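Local coordinates for protein ArtJ (Geobacillus stearothermophilus, PDB 2PVU) that binds arginine, lysine and histidine and probably delivers them to its cognate ABC transporter, Art(MP)2, at residues K43-T48 and E83-G88; A53-M58 and N197-E202; D72-A77 and E242-V247; S117-D122 and F230-E235. One frame throughout, in Å; residues are numbered along the deposited sequence.

Interaction 1: residues K43-T48 and E83-G88; sequences KVVVGT and ELKNIG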
loop_
_atom_site.group_PDB
_atom_site.type_symbol
_atom_site.label_atom_id
_atom_site.label_comp_id
_atom_site.label_asym_id
_atom_site.label_seq_id
_atom_site.Cartn_x
_atom_site.Cartn_y
_atom_site.Cartn_z
ATOM N N LYS A 43 -1.055 -4.217 24.371
ATOM C CA LYS A 43 -0.642 -4.664 23.077
ATOM C C LYS A 43 -0.226 -3.450 22.274
ATOM O O LYS A 43 -0.769 -2.347 22.442
ATOM C CB LYS A 43 -1.815 -5.357 22.379
ATOM C CG LYS A 43 -2.250 -6.709 23.042
ATOM C CD LYS A 43 -3.511 -7.233 22.331
ATOM C CE LYS A 43 -3.966 -8.671 22.720
ATOM N NZ LYS A 43 -3.114 -9.260 23.761
ATOM N N VAL A 44 0.686 -3.672 21.342
ATOM C CA VAL A 44 0.950 -2.672 20.329
ATOM C C VAL A 44 -0.301 -2.517 19.450
ATOM O O VAL A 44 -0.885 -3.509 18.998
ATOM C CB VAL A 44 2.145 -3.083 19.419
ATOM C CG1 VAL A 44 2.369 -2.013 18.345
ATOM C CG2 VAL A 44 3.382 -3.281 20.285
ATOM N N VAL A 45 -0.702 -1.271 19.210
ATOM C CA VAL A 45 -1.875 -1.007 18.399
ATOM C C VAL A 45 -1.393 -0.720 16.996
ATOM O O VAL A 45 -0.737 0.323 16.746
ATOM C CB VAL A 45 -2.697 0.191 18.938
ATOM C CG1 VAL A 45 -3.914 0.468 18.055
ATOM C CG2 VAL A 45 -3.124 -0.095 20.387
ATOM N N VAL A 46 -1.769 -1.596 16.059
ATOM C CA VAL A 46 -1.300 -1.447 14.679
ATOM C C VAL A 46 -2.497 -1.086 13.789
ATOM O O VAL A 46 -3.486 -1.795 13.803
ATOM C CB VAL A 46 -0.637 -2.760 14.124
ATOM C CG1 VAL A 46 -0.005 -2.477 12.731
ATOM C CG2 VAL A 46 0.407 -3.325 15.078
ATOM N N GLY A 47 -2.425 0.040 13.080
ATOM C CA GLY A 47 -3.511 0.430 12.159
ATOM C C GLY A 47 -3.255 0.083 10.710
ATOM O O GLY A 47 -2.104 -0.029 10.263
ATOM N N THR A 48 -4.345 -0.025 9.945
ATOM C CA THR A 48 -4.282 -0.332 8.515
ATOM C C THR A 48 -5.564 0.150 7.838
ATOM O O THR A 48 -6.568 0.465 8.509
ATOM C CB THR A 48 -4.076 -1.852 8.267
ATOM O OG1 THR A 48 -3.659 -2.094 6.905
ATOM C CG2 THR A 48 -5.361 -2.687 8.584
ATOM N N GLU A 83 -2.367 -5.886 18.196
ATOM C CA GLU A 83 -3.726 -5.943 17.665
ATOM C C GLU A 83 -3.665 -5.199 16.356
ATOM O O GLU A 83 -3.011 -4.142 16.262
ATOM C CB GLU A 83 -4.685 -5.182 18.574
ATOM C CG GLU A 83 -4.896 -5.827 19.946
ATOM C CD GLU A 83 -5.841 -5.009 20.831
ATOM O OE1 GLU A 83 -6.547 -4.147 20.259
ATOM O OE2 GLU A 83 -5.860 -5.220 22.077
ATOM N N LEU A 84 -4.334 -5.741 15.340
ATOM C CA LEU A 84 -4.409 -5.068 14.038
ATOM C C LEU A 84 -5.834 -4.533 13.824
ATOM O O LEU A 84 -6.798 -5.290 13.945
ATOM C CB LEU A 84 -3.999 -6.015 12.898
ATOM C CG LEU A 84 -4.151 -5.423 11.505
ATOM C CD1 LEU A 84 -3.187 -4.183 11.309
ATOM C CD2 LEU A 84 -3.881 -6.512 10.489
ATOM N N LYS A 85 -5.945 -3.234 13.566
ATOM C CA LYS A 85 -7.245 -2.557 13.451
ATOM C C LYS A 85 -7.429 -1.887 12.091
ATOM O O LYS A 85 -6.542 -1.147 11.622
ATOM C CB LYS A 85 -7.401 -1.525 14.570
ATOM C CG LYS A 85 -7.767 -2.200 15.944
ATOM C CD LYS A 85 -7.655 -1.252 17.109
ATOM C CE LYS A 85 -8.648 -1.604 18.229
ATOM N NZ LYS A 85 -8.565 -3.046 18.700
ATOM N N ASN A 86 -8.598 -2.103 11.468
ATOM C CA ASN A 86 -8.875 -1.416 10.212
ATOM C C ASN A 86 -9.421 -0.043 10.530
ATOM O O ASN A 86 -10.624 0.122 10.841
ATOM C CB ASN A 86 -9.852 -2.233 9.357
ATOM C CG ASN A 86 -10.275 -1.525 8.075
ATOM O OD1 ASN A 86 -9.553 -0.703 7.527
ATOM N ND2 ASN A 86 -11.489 -1.839 7.606
ATOM N N ILE A 87 -8.561 0.956 10.485
ATOM C CA ILE A 87 -9.021 2.285 10.817
ATOM C C ILE A 87 -9.207 3.223 9.652
ATOM O O ILE A 87 -9.774 4.324 9.827
ATOM C CB ILE A 87 -8.183 2.942 11.919
ATOM C CG1 ILE A 87 -6.711 2.953 11.541
ATOM C CG2 ILE A 87 -8.444 2.206 13.260
ATOM C CD1 ILE A 87 -5.845 3.801 12.515
ATOM N N GLY A 88 -8.768 2.812 8.467
ATOM C CA GLY A 88 -8.993 3.670 7.302
ATOM C C GLY A 88 -7.743 4.530 7.080
ATOM O O GLY A 88 -6.912 4.673 7.975
#
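At the flat amide of Asn-86, OD1 lies 3.4 Å from Thr-48 O, but both are acceptors and do not bond. The two residues are paired in parallel strands, 44-48 and 82-86, of a beta-alpha-beta crossover whose helix is 66-78. Asn-86 OD1 accepts instead from the backbone N of Ala-50. The other flat group, the Glu-83 carboxylate, belongs to a side chain that leaves the backbone on the face of Val-45 and Lys-85. Lys-85 NZ meets Glu-83 OE1 nearly head-on, a 2.8 Å salt bridge on the same strand. Val-46, Thr-48, Leu-84 and Asn-86 leave on the other face, and Leu-71 of the helix packs on Val-46 and Leu-84. Leu-84 has CG anti to its N (chi1 176°), which carries CD1 across to Val-46 CG1 at 3.9 Å. The same methyl is 3.8 Å from Thr-48 CG2. Thr-48 OG1 bonds to the carbonyl of Ile-105. Glu-83 N, Val-46 N, Lys-85 N and Thr-48 N donate in turn to Val-44 O, Glu-83 O, Val-46 O and Lys-85 O. Gly-47 has no side chain, and Ile-87 CD1 lies 4.1 Å from its CA. Gly-88 is the N-cap residue of helix 89-98. Thr-48 O accepts twice there: Ile-87 N at 2.8 Å, and Gly-88 N at 3.2 Å, tilted 28° from the carbonyl plane.

Interaction 2: residues A53-M58 and N197-E202; sequences APFEYM and NAVANE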
loop_
_atom_site.group_PDB
_atom_site.type_symbol
_atom_site.label_atom_id
_atom_site.label_comp_id
_atom_site.label_asym_id
_atom_site.label_seq_id
_atom_site.Cartn_x
_atom_site.Cartn_y
_atom_site.Cartn_z
ATOM N N ALA A 53 -6.400 -5.019 -1.400
ATOM C CA ALA A 53 -5.962 -6.372 -1.772
ATOM C C ALA A 53 -4.846 -6.254 -2.815
ATOM O O ALA A 53 -4.970 -5.465 -3.753
ATOM C CB ALA A 53 -7.126 -7.203 -2.329
ATOM N N PRO A 54 -3.788 -7.085 -2.713
ATOM C CA PRO A 54 -3.622 -8.247 -1.836
ATOM C C PRO A 54 -2.922 -7.967 -0.497
ATOM O O PRO A 54 -2.639 -8.906 0.251
ATOM C CB PRO A 54 -2.709 -9.145 -2.655
ATOM C CG PRO A 54 -1.774 -8.177 -3.334
ATOM C CD PRO A 54 -2.639 -6.924 -3.626
ATOM N N PHE A 55 -2.642 -6.706 -0.202
ATOM C CA PHE A 55 -1.862 -6.363 1.008
ATOM C C PHE A 55 -2.683 -6.443 2.288
ATOM O O PHE A 55 -2.263 -7.062 3.286
ATOM C CB PHE A 55 -1.209 -4.980 0.812
ATOM C CG PHE A 55 -0.222 -4.988 -0.329
ATOM C CD1 PHE A 55 1.024 -5.589 -0.158
ATOM C CD2 PHE A 55 -0.573 -4.470 -1.576
ATOM C CE1 PHE A 55 1.959 -5.701 -1.238
ATOM C CE2 PHE A 55 0.349 -4.509 -2.653
ATOM C CZ PHE A 55 1.609 -5.160 -2.484
ATOM N N GLU A 56 -3.884 -5.878 2.253
ATOM C CA GLU A 56 -4.811 -6.025 3.367
ATOM C C GLU A 56 -6.207 -5.781 2.848
ATOM O O GLU A 56 -6.451 -4.826 2.129
ATOM C CB GLU A 56 -4.518 -5.042 4.488
ATOM C CG GLU A 56 -4.303 -3.563 4.061
ATOM C CD GLU A 56 -2.865 -3.260 3.642
ATOM O OE1 GLU A 56 -1.936 -3.789 4.301
ATOM O OE2 GLU A 56 -2.640 -2.457 2.695
ATOM N N TYR A 57 -7.113 -6.662 3.213
ATOM C CA TYR A 57 -8.510 -6.514 2.776
ATOM C C TYR A 57 -9.350 -7.334 3.728
ATOM O O TYR A 57 -8.801 -8.001 4.608
ATOM C CB TYR A 57 -8.683 -6.932 1.313
ATOM C CG TYR A 57 -8.273 -8.350 0.977
ATOM C CD1 TYR A 57 -9.248 -9.348 0.788
ATOM C CD2 TYR A 57 -6.920 -8.697 0.795
ATOM C CE1 TYR A 57 -8.893 -10.645 0.446
ATOM C CE2 TYR A 57 -6.543 -9.995 0.446
ATOM C CZ TYR A 57 -7.533 -10.966 0.278
ATOM O OH TYR A 57 -7.193 -12.252 -0.069
ATOM N N MET A 58 -10.675 -7.229 3.615
ATOM C CA MET A 58 -11.566 -7.978 4.505
ATOM C C MET A 58 -12.030 -9.231 3.807
ATOM O O MET A 58 -12.368 -9.208 2.634
ATOM C CB MET A 58 -12.789 -7.135 4.912
ATOM C CG MET A 58 -12.484 -5.868 5.721
ATOM S SD MET A 58 -11.731 -6.230 7.333
ATOM C CE MET A 58 -11.583 -4.599 7.981
ATOM N N ASN A 197 1.083 -1.206 -8.419
ATOM C CA ASN A 197 1.136 -2.275 -9.404
ATOM C C ASN A 197 0.493 -3.586 -8.938
ATOM O O ASN A 197 -0.235 -4.186 -9.722
ATOM C CB ASN A 197 2.570 -2.530 -9.919
ATOM C CG ASN A 197 3.495 -3.029 -8.824
ATOM O OD1 ASN A 197 3.730 -2.341 -7.842
ATOM N ND2 ASN A 197 3.995 -4.240 -8.982
ATOM N N ALA A 198 0.782 -4.046 -7.708
ATOM C CA ALA A 198 0.266 -5.395 -7.317
ATOM C C ALA A 198 -1.228 -5.342 -7.084
ATOM O O ALA A 198 -1.935 -6.334 -7.287
ATOM C CB ALA A 198 1.007 -5.923 -6.053
ATOM N N VAL A 199 -1.719 -4.168 -6.670
ATOM C CA VAL A 199 -3.146 -3.966 -6.438
ATOM C C VAL A 199 -3.894 -3.962 -7.777
ATOM O O VAL A 199 -4.880 -4.682 -7.951
ATOM C CB VAL A 199 -3.417 -2.677 -5.657
ATOM C CG1 VAL A 199 -4.917 -2.396 -5.603
ATOM C CG2 VAL A 199 -2.832 -2.828 -4.233
ATOM N N ALA A 200 -3.414 -3.183 -8.735
ATOM C CA ALA A 200 -4.032 -3.182 -10.088
ATOM C C ALA A 200 -3.963 -4.557 -10.749
ATOM O O ALA A 200 -4.951 -5.067 -11.276
ATOM C CB ALA A 200 -3.375 -2.135 -10.986
ATOM N N ASN A 201 -2.787 -5.170 -10.703
ATOM C CA ASN A 201 -2.589 -6.466 -11.330
ATOM C C ASN A 201 -3.481 -7.543 -10.755
ATOM O O ASN A 201 -4.041 -8.355 -11.510
ATOM C CB ASN A 201 -1.121 -6.891 -11.241
ATOM C CG ASN A 201 -0.239 -6.161 -12.246
ATOM O OD1 ASN A 201 -0.691 -5.775 -13.335
ATOM N ND2 ASN A 201 1.019 -6.020 -11.916
ATOM N N GLU A 202 -3.630 -7.559 -9.429
ATOM C CA GLU A 202 -4.458 -8.598 -8.788
ATOM C C GLU A 202 -5.950 -8.340 -9.050
ATOM O O GLU A 202 -6.708 -9.270 -9.225
ATOM C CB GLU A 202 -4.166 -8.709 -7.285
ATOM C CG GLU A 202 -5.387 -9.202 -6.484
ATOM C CD GLU A 202 -5.058 -10.153 -5.345
ATOM O OE1 GLU A 202 -4.208 -11.054 -5.563
ATOM O OE2 GLU A 202 -5.673 -10.014 -4.254
HETATM O O HOH W 1 -6.408 -5.760 -5.974
#
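Phe-55 has its ring beside its own backbone N (chi1 -63°). Val-199 has CG1 anti to N (chi1 172°), which puts CG2 beside the N, facing the ring. Val-199 CG2 reaches the ring edge in its plane, 3.9 Å from Phe-55 CD2. Ala-198 CB approaches the same ring obliquely, 3.7 Å from Phe-55 CZ. Pro-54, after a cis peptide bond, lays its CG over one face of the Phe-55 ring, toward the rim. Its CD borders the first turn of the helix at Ala-198 and Val-199. Glu-202 is bent at chi2, and its OE2 comes 3.5 Å from Pro-54 CB. This is packing of a carboxylate on a proline ring, not a bond. Across the contact there is no direct hydrogen bond. A water supplies the link: it donates to Ala-53 O at 2.7 Å and to Val-199 O. Ala-53 O also receives a CA-H...O contact from Val-199 CA at 3.6 Å, and Val-199 CG2 touches it at 3.4 Å. A classic beta bulge sets Phe-55 and Glu-56 together opposite Phe-52. Phe-52 and Asp-196, each just before one of the segments, both line the lysine pocket. That is consistent with a clamshell binding protein in which the two lobes meet around the ligand. Phe-125 and Tyr-226, on the long strands 125-134 and 224-231, stack edge-to-face with Phe-55. Phe-261 of helix 252-261 packs on Pro-54, Phe-55 and Ala-198.

Interaction 3: residues D72-A77 and E242-V247; sequences DAVMKA and EALKNV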
loop_
_atom_site.group_PDB
_atom_site.type_symbol
_atom_site.label_atom_id
_atom_site.label_comp_id
_atom_site.label_asym_id
_atom_site.label_seq_id
_atom_site.Cartn_x
_atom_site.Cartn_y
_atom_site.Cartn_z
ATOM N N ASP A 72 2.370 -10.405 11.277
ATOM C CA ASP A 72 2.357 -11.455 12.294
ATOM C C ASP A 72 3.717 -12.105 12.481
ATOM O O ASP A 72 4.150 -12.352 13.608
ATOM C CB ASP A 72 1.342 -12.526 11.921
ATOM C CG ASP A 72 1.038 -13.420 13.089
ATOM O OD1 ASP A 72 0.643 -12.868 14.150
ATOM O OD2 ASP A 72 1.243 -14.643 12.963
ATOM N N ALA A 73 4.381 -12.422 11.378
ATOM C CA ALA A 73 5.763 -12.953 11.449
ATOM C C ALA A 73 6.711 -11.973 12.132
ATOM O O ALA A 73 7.531 -12.336 13.004
ATOM C CB ALA A 73 6.260 -13.223 10.055
ATOM N N VAL A 74 6.631 -10.723 11.703
ATOM C CA VAL A 74 7.512 -9.709 12.248
ATOM C C VAL A 74 7.289 -9.500 13.766
ATOM O O VAL A 74 8.240 -9.555 14.542
ATOM C CB VAL A 74 7.378 -8.406 11.422
ATOM C CG1 VAL A 74 7.964 -7.251 12.147
ATOM C CG2 VAL A 74 8.068 -8.597 10.022
ATOM N N MET A 75 6.050 -9.234 14.186
ATOM C CA MET A 75 5.773 -9.020 15.603
ATOM C C MET A 75 6.061 -10.242 16.476
ATOM O O MET A 75 6.487 -10.100 17.621
ATOM C CB MET A 75 4.330 -8.556 15.794
ATOM C CG MET A 75 4.015 -7.232 15.020
ATOM S SD MET A 75 5.046 -5.782 15.386
ATOM C CE MET A 75 4.047 -5.110 16.714
ATOM N N LYS A 76 5.879 -11.438 15.937
ATOM C CA LYS A 76 6.253 -12.646 16.669
ATOM C C LYS A 76 7.773 -12.751 16.856
ATOM O O LYS A 76 8.245 -13.069 17.962
ATOM C CB LYS A 76 5.644 -13.902 16.026
ATOM C CG LYS A 76 4.146 -14.031 16.340
ATOM C CD LYS A 76 3.444 -15.183 15.649
ATOM C CE LYS A 76 2.028 -15.354 16.224
ATOM N NZ LYS A 76 1.136 -16.177 15.349
ATOM N N ALA A 77 8.525 -12.450 15.796
ATOM C CA ALA A 77 9.993 -12.449 15.854
ATOM C C ALA A 77 10.479 -11.367 16.826
ATOM O O ALA A 77 11.507 -11.531 17.499
ATOM C CB ALA A 77 10.594 -12.255 14.450
ATOM N N GLU A 242 14.923 -5.333 13.263
ATOM C CA GLU A 242 15.659 -6.568 13.527
ATOM C C GLU A 242 14.762 -7.781 13.202
ATOM O O GLU A 242 15.243 -8.771 12.625
ATOM C CB GLU A 242 16.160 -6.608 14.986
ATOM C CG GLU A 242 16.806 -7.935 15.419
ATOM C CD GLU A 242 18.111 -8.240 14.687
ATOM O OE1 GLU A 242 18.677 -7.342 14.011
ATOM O OE2 GLU A 242 18.593 -9.401 14.817
ATOM N N ALA A 243 13.481 -7.701 13.560
ATOM C CA ALA A 243 12.552 -8.818 13.322
ATOM C C ALA A 243 12.357 -9.047 11.823
ATOM O O ALA A 243 12.268 -10.203 11.350
ATOM C CB ALA A 243 11.225 -8.528 13.958
ATOM N N LEU A 244 12.202 -7.951 11.077
ATOM C CA LEU A 244 12.064 -8.076 9.624
ATOM C C LEU A 244 13.291 -8.790 9.004
ATOM O O LEU A 244 13.138 -9.658 8.128
ATOM C CB LEU A 244 11.891 -6.684 8.992
ATOM C CG LEU A 244 11.804 -6.574 7.453
ATOM C CD1 LEU A 244 10.656 -7.390 6.848
ATOM C CD2 LEU A 244 11.667 -5.107 7.010
ATOM N N LYS A 245 14.488 -8.418 9.464
ATOM C CA LYS A 245 15.747 -9.075 9.059
ATOM C C LYS A 245 15.682 -10.548 9.328
ATOM O O LYS A 245 16.046 -11.356 8.475
ATOM C CB LYS A 245 16.967 -8.454 9.788
ATOM C CG LYS A 245 17.356 -7.150 9.169
ATOM C CD LYS A 245 18.527 -6.496 9.854
ATOM C CE LYS A 245 18.710 -5.053 9.323
ATOM N NZ LYS A 245 19.736 -4.301 10.131
ATOM N N ASN A 246 15.233 -10.880 10.534
ATOM C CA ASN A 246 15.105 -12.276 10.968
ATOM C C ASN A 246 14.091 -13.045 10.108
ATOM O O ASN A 246 14.384 -14.143 9.629
ATOM C CB ASN A 246 14.796 -12.333 12.462
ATOM C CG ASN A 246 16.020 -11.908 13.351
ATOM O OD1 ASN A 246 15.864 -11.554 14.543
ATOM N ND2 ASN A 246 17.236 -11.948 12.771
ATOM N N VAL A 247 12.928 -12.436 9.865
ATOM C CA VAL A 247 11.905 -12.987 8.943
ATOM C C VAL A 247 12.398 -13.205 7.501
ATOM O O VAL A 247 12.099 -14.240 6.880
ATOM C CB VAL A 247 10.592 -12.152 8.991
ATOM C CG1 VAL A 247 9.590 -12.564 7.867
ATOM C CG2 VAL A 247 9.940 -12.328 10.369
HETATM O O HOH W 2 13.667 -10.350 16.327
#
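Val-74 reaches across to helix 237-249 with both methyls. Its CB stays 4.6 Å from Ala-243 CB. CG1 is anti to the backbone N (chi1 165°) and closes to 3.9 Å from that same Ala-243 CB. CG2 takes the other branch, beside the N. It rests 4.0 Å from Leu-244 CA and 4.2 Å from Val-247 CG2, with Leu-244 CD1 a little farther off. The Val-74 and Val-247 side chains cross at about a right angle. Behind the side chain, Val-74 O sits only 3.2 Å from Ala-243 CB, a tight spot. Helix 66-78 is the crossover helix that packs on the parallel sheet of strands 44-48 and 82-86. Helix 237-249 comes much later in the chain and returns to the same part of the fold. The two short segments cross at 115°, with their axes 8.1 Å apart. The small Ala-77 and Ala-243 are consistent with this close approach. Ala-77 CB meets Ala-243 CB at 3.8 Å, methyl against methyl. Val-247 CG2 touches the CB and the carbonyl O of Ala-73, and it also reaches Ala-77 CB. Ile-256 and Lys-252 of helix 252-261 also touch Ala-73. No hydrogen bond joins the helices directly. At the exposed end a water bridges them, donating to Ala-77 O at 2.7 Å and, over a longer distance, to Asn-246 OD1.

Interaction 4: residues S117-D122 and F230-E235; sequences SYDFSD and FPKNSE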
loop_
_atom_site.group_PDB
_atom_site.type_symbol
_atom_site.label_atom_id
_atom_site.label_comp_id
_atom_site.label_asym_id
_atom_site.label_seq_id
_atom_site.Cartn_x
_atom_site.Cartn_y
_atom_site.Cartn_z
ATOM N N SER A 117 7.421 13.616 9.220
ATOM C CA SER A 117 6.402 13.499 10.261
ATOM C C SER A 117 6.368 12.139 10.931
ATOM O O SER A 117 5.845 12.016 12.045
ATOM C CB SER A 117 5.016 13.814 9.684
ATOM O OG SER A 117 4.922 15.196 9.421
ATOM N N TYR A 118 6.907 11.124 10.266
ATOM C CA TYR A 118 6.835 9.738 10.765
ATOM C C TYR A 118 8.187 9.064 10.608
ATOM O O TYR A 118 9.071 9.589 9.913
ATOM C CB TYR A 118 5.795 8.914 9.980
ATOM C CG TYR A 118 4.474 9.622 9.844
ATOM C CD1 TYR A 118 3.545 9.640 10.899
ATOM C CD2 TYR A 118 4.148 10.272 8.661
ATOM C CE1 TYR A 118 2.307 10.309 10.768
ATOM C CE2 TYR A 118 2.917 10.946 8.521
ATOM C CZ TYR A 118 2.016 10.963 9.571
ATOM O OH TYR A 118 0.816 11.633 9.384
ATOM N N ASP A 119 8.363 7.928 11.275
ATOM C CA ASP A 119 9.532 7.062 11.054
ATOM C C ASP A 119 9.074 5.834 10.293
ATOM O O ASP A 119 7.908 5.425 10.423
ATOM C CB ASP A 119 10.124 6.627 12.395
ATOM C CG ASP A 119 10.963 7.699 13.038
ATOM O OD1 ASP A 119 11.367 8.679 12.375
ATOM O OD2 ASP A 119 11.229 7.546 14.234
ATOM N N PHE A 120 9.975 5.241 9.507
ATOM C CA PHE A 120 9.685 3.998 8.769
ATOM C C PHE A 120 10.644 2.898 9.125
ATOM O O PHE A 120 11.827 3.172 9.460
ATOM C CB PHE A 120 9.799 4.228 7.247
ATOM C CG PHE A 120 8.667 5.078 6.661
ATOM C CD1 PHE A 120 7.485 4.481 6.279
ATOM C CD2 PHE A 120 8.787 6.446 6.541
ATOM C CE1 PHE A 120 6.414 5.222 5.720
ATOM C CE2 PHE A 120 7.714 7.208 5.985
ATOM C CZ PHE A 120 6.542 6.605 5.600
ATOM N N SER A 121 10.157 1.654 9.019
ATOM C CA SER A 121 11.027 0.486 9.039
ATOM C C SER A 121 11.913 0.476 7.773
ATOM O O SER A 121 11.676 1.271 6.822
ATOM C CB SER A 121 10.169 -0.805 9.084
ATOM O OG SER A 121 9.556 -1.077 7.815
ATOM N N ASP A 122 12.917 -0.411 7.755
ATOM C CA ASP A 122 13.592 -0.775 6.507
ATOM C C ASP A 122 12.553 -1.247 5.480
ATOM O O ASP A 122 11.490 -1.747 5.856
ATOM C CB ASP A 122 14.620 -1.884 6.748
ATOM C CG ASP A 122 15.712 -1.455 7.698
ATOM O OD1 ASP A 122 16.213 -0.317 7.558
ATOM O OD2 ASP A 122 16.096 -2.266 8.565
ATOM N N PHE A 230 5.657 4.454 11.847
ATOM C CA PHE A 230 5.624 4.655 13.309
ATOM C C PHE A 230 5.505 6.127 13.571
ATOM O O PHE A 230 5.971 6.931 12.759
ATOM C CB PHE A 230 6.953 4.199 13.958
ATOM C CG PHE A 230 7.308 2.755 13.680
ATOM C CD1 PHE A 230 6.746 1.726 14.441
ATOM C CD2 PHE A 230 8.150 2.445 12.646
ATOM C CE1 PHE A 230 7.058 0.347 14.175
ATOM C CE2 PHE A 230 8.476 1.086 12.357
ATOM C CZ PHE A 230 7.919 0.053 13.101
ATOM N N PRO A 231 4.951 6.487 14.749
ATOM C CA PRO A 231 5.102 7.873 15.150
ATOM C C PRO A 231 6.591 8.178 15.259
ATOM O O PRO A 231 7.414 7.299 15.553
ATOM C CB PRO A 231 4.481 7.924 16.550
ATOM C CG PRO A 231 3.486 6.716 16.593
ATOM C CD PRO A 231 4.204 5.667 15.726
ATOM N N LYS A 232 6.921 9.433 15.015
ATOM C CA LYS A 232 8.273 9.932 15.119
ATOM C C LYS A 232 8.874 9.580 16.478
ATOM O O LYS A 232 8.212 9.708 17.516
ATOM C CB LYS A 232 8.228 11.441 14.872
ATOM C CG LYS A 232 9.569 12.141 14.744
ATOM C CD LYS A 232 10.376 11.594 13.606
ATOM C CE LYS A 232 9.909 12.117 12.269
ATOM N NZ LYS A 232 10.888 11.586 11.286
ATOM N N ASN A 233 10.113 9.085 16.468
ATOM C CA ASN A 233 10.831 8.703 17.711
ATOM C C ASN A 233 10.273 7.451 18.433
ATOM O O ASN A 233 10.501 7.231 19.614
ATOM C CB ASN A 233 10.957 9.893 18.676
ATOM C CG ASN A 233 11.580 11.133 18.005
ATOM O OD1 ASN A 233 12.419 11.018 17.097
ATOM N ND2 ASN A 233 11.172 12.322 18.460
ATOM N N SER A 234 9.557 6.612 17.706
ATOM C CA SER A 234 9.058 5.365 18.266
ATOM C C SER A 234 10.150 4.430 18.768
ATOM O O SER A 234 11.130 4.152 18.054
ATOM C CB SER A 234 8.258 4.622 17.194
ATOM O OG SER A 234 7.979 3.282 17.593
ATOM N N GLU A 235 9.942 3.873 19.952
ATOM C CA GLU A 235 10.821 2.832 20.442
ATOM C C GLU A 235 10.554 1.435 19.831
ATOM O O GLU A 235 11.250 0.489 20.167
ATOM C CB GLU A 235 10.762 2.762 21.970
ATOM C CG GLU A 235 11.315 4.016 22.659
ATOM C CD GLU A 235 11.324 3.866 24.173
ATOM O OE1 GLU A 235 12.003 2.924 24.669
ATOM O OE2 GLU A 235 10.654 4.680 24.873
HETATM O O HOH W 3 4.593 11.193 14.335
#
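Asp-119 and Lys-232 set their side chains at about a right angle, beside the type II beta turn, Pro-231 to Ser-234, that follows strand 224-231, the antiparallel partner of 118-120. Lys-232 leaves with CG anti to its N (chi1 -172°), then curls at chi2 and chi3 back over the neighbouring strand. This brings NZ 3.1 Å from Asp-119 OD1, a salt bridge that meets the oxygen on its anti side and somewhat out of the carboxylate plane. NZ also donates to Tyr-118 O at 3.0 Å, from 63° above that carbonyl plane, and to the carbonyl of Lys-115. Three oxygens thus grip one ammonium group. The other Asp-119 oxygen, OD2, accepts from Asn-233 N at 2.9 Å, with the donor 50° out of the carboxylate plane. Asp-119 therefore ties both the turn backbone and the lysine, which should hold its carboxylate against rotation. Asp-119 and Phe-230 form a hydrogen-bonded antiparallel pair, with N-to-O bonds both ways. Their side chains leave on the same face. The Phe-230 ring puts its edge toward Phe-120 and Ser-121 of the other segment, with CE2 3.8 Å from Ser-121 N. Lys-237 and Val-240 of helix 237-249 touch the Phe-230 side chain. Tyr-118 leaves its backbone away from the partner; its side chain packs on Leu-96 and Gln-97 of helix 89-98, and its OH bonds to Phe-93 O. Even so, its CB lies 3.4 Å from Phe-230 O. A water donates to Ser-117 O at 2.7 Å and accepts from Lys-232 N at 3.0 Å.

In the fold
Interactions 1 and 3 share the crossover unit: strands 44-48 and 82-86 are paired in interaction 1, and their linking helix 66-78 is held in interaction 3. Met-75 packs on Val-44 between the two. Interaction 3 is the buried, apolar one. Interaction 1 is mainly backbone bonding, with charges on its outer face. Interaction 4 is partly buried and rich in polar bonds. It meets interaction 3 where Asp-122 touches Leu-244 and Lys-245. Separately, its strand 224-231 leads into helix 237-249. Interaction 2 is the most central, about 8 Å between its centre and that of the chain, and relies on apolar packing and one water. It touches interaction 1 through Thr-48 and Glu-56.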